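Local coordinates for flagellar basal body protein (Helicobacter pylori, PDB 5NPY) that probably builds part of the flagellar hook, the curved extracellular joint that passes the torque of the motor to the filament, at residues K151-G155 and T156-T160. Sequence-based numbering, arbitrary orientation.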
loop_
_atom_site.group_PDB
_atom_site.type_symbol
_atom_site.label_atom_id
_atom_site.label_comp_id
_atom_site.label_asym_id
_atom_site.label_seq_id
_atom_site.Cartn_x
_atom_site.Cartn_y
_atom_site.Cartn_z
ATOM N N LYS A 151 -11.278 14.233 -18.946
ATOM C CA LYS A 151 -10.008 13.632 -18.584
ATOM C C LYS A 151 -9.048 13.526 -19.755
ATOM O O LYS A 151 -7.913 13.090 -19.555
ATOM C CB LYS A 151 -10.224 12.231 -17.998
ATOM C CG LYS A 151 -11.092 12.203 -16.773
ATOM C CD LYS A 151 -10.688 11.064 -15.888
ATOM C CE LYS A 151 -11.712 9.969 -15.910
ATOM N NZ LYS A 151 -11.105 8.670 -15.495
ATOM N N ILE A 152 -9.474 13.872 -20.963
ATOM C CA ILE A 152 -8.631 13.759 -22.148
ATOM C C ILE A 152 -8.126 15.148 -22.497
ATOM O O ILE A 152 -8.905 16.032 -22.870
ATOM C CB ILE A 152 -9.363 13.125 -23.339
ATOM C CG1 ILE A 152 -9.530 11.615 -23.145
ATOM C CG2 ILE A 152 -8.578 13.374 -24.615
ATOM C CD1 ILE A 152 -10.672 11.215 -22.261
ATOM N N LYS A 153 -6.815 15.330 -22.377
ATOM C CA LYS A 153 -6.129 16.565 -22.731
ATOM C C LYS A 153 -4.951 16.191 -23.608
ATOM O O LYS A 153 -4.050 15.479 -23.152
ATOM C CB LYS A 153 -5.640 17.323 -21.478
ATOM C CG LYS A 153 -6.676 17.522 -20.369
ATOM C CD LYS A 153 -7.915 18.257 -20.880
ATOM C CE LYS A 153 -9.170 17.866 -20.106
ATOM N NZ LYS A 153 -10.401 18.135 -20.903
ATOM N N ASP A 154 -4.979 16.636 -24.868
ATOM C CA ASP A 154 -3.806 16.575 -25.744
ATOM C C ASP A 154 -3.471 15.137 -26.152
ATOM O O ASP A 154 -2.316 14.708 -26.104
ATOM C CB ASP A 154 -2.599 17.247 -25.086
ATOM C CG ASP A 154 -2.776 18.749 -24.952
ATOM O OD1 ASP A 154 -3.039 19.416 -25.972
ATOM O OD2 ASP A 154 -2.663 19.253 -23.813
ATOM N N GLY A 155 -4.491 14.390 -26.559
ATOM C CA GLY A 155 -4.273 12.987 -26.862
ATOM C C GLY A 155 -3.714 12.178 -25.714
ATOM O O GLY A 155 -3.085 11.145 -25.946
ATOM N N THR A 156 -3.911 12.630 -24.475
ATOM C CA THR A 156 -3.466 11.904 -23.295
ATOM C C THR A 156 -4.580 11.904 -22.261
ATOM O O THR A 156 -5.256 12.918 -22.054
ATOM C CB THR A 156 -2.196 12.511 -22.650
ATOM O OG1 THR A 156 -2.533 13.731 -21.978
ATOM C CG2 THR A 156 -1.097 12.788 -23.675
ATOM N N LEU A 157 -4.763 10.767 -21.610
ATOM C CA LEU A 157 -5.700 10.684 -20.508
ATOM C C LEU A 157 -4.997 11.117 -19.229
ATOM O O LEU A 157 -3.819 10.807 -19.016
ATOM C CB LEU A 157 -6.262 9.264 -20.368
ATOM C CG LEU A 157 -7.341 9.041 -19.299
ATOM C CD1 LEU A 157 -8.260 7.901 -19.676
ATOM C CD2 LEU A 157 -6.747 8.781 -17.920
ATOM N N ASN A 158 -5.726 11.849 -18.390
ATOM C CA ASN A 158 -5.236 12.314 -17.099
ATOM C C ASN A 158 -6.051 11.634 -16.011
ATOM O O ASN A 158 -7.262 11.861 -15.895
ATOM C CB ASN A 158 -5.311 13.840 -16.994
ATOM C CG ASN A 158 -4.292 14.529 -17.883
ATOM O OD1 ASN A 158 -3.763 13.926 -18.814
ATOM N ND2 ASN A 158 -4.006 15.794 -17.597
ATOM N N SER A 159 -5.374 10.808 -15.218
ATOM C CA SER A 159 -6.012 9.944 -14.233
ATOM C C SER A 159 -6.854 10.729 -13.228
ATOM O O SER A 159 -6.516 11.850 -12.835
ATOM C CB SER A 159 -4.938 9.160 -13.480
ATOM O OG SER A 159 -5.482 8.032 -12.823
ATOM N N THR A 160 -7.952 10.110 -12.794
ATOM C CA THR A 160 -8.723 10.589 -11.655
ATOM C C THR A 160 -9.091 9.401 -10.776
ATOM O O THR A 160 -8.861 8.241 -11.130
ATOM C CB THR A 160 -9.999 11.339 -12.076
ATOM O OG1 THR A 160 -10.799 10.498 -12.914
ATOM C CG2 THR A 160 -9.665 12.622 -12.809
#
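K153 and T156 meet across a two-residue turn, D154-G155, and illustrate how one carbonyl can take two donors at the end of a hairpin. The oxygen K153 O takes both from the same threonine. T156 OG1 reaches it at 2.6 Å, almost in line with the C=O bond, while T156 N, 3.1 Å away, comes from above the carbonyl plane, its N-H...O angle 137°. With chi1 of 73°, T156 OG1 sits between its own backbone N and carbonyl carbon, a position from which hydroxyl and amide can share one acceptor, and CG2 is turned onto the turn, 3.3 Å from D154 O. The return bond, K153 N to T156 O, measures 2.9 Å. D154 and G155 both take positive phi, which suits a glycine in the second place.

One step further out, I152 and L157 form a non-hydrogen-bonded pair whose side chains share a face and rest on V502 of strand 499-509. N158 N then donates to K151 O at 2.8 Å. Beyond the paired strands the K151 chain, bent at chi3 (-108°), runs across T160, with CD 3.0 Å from T160 OG1; the bond from K151 NZ to that oxygen is weak. The ammonium finds stronger partners in the carboxylates of D165 and E500, and T160 OG1 is itself hydrogen-bonded to D165. G155 and L157 make backbone hydrogen bonds to T184, adding parallel strand 184-185 alongside. Altogether this is a short antiparallel beta hairpin with a two-residue turn of type I' character, within the D1 region of FlgE-type hook proteins.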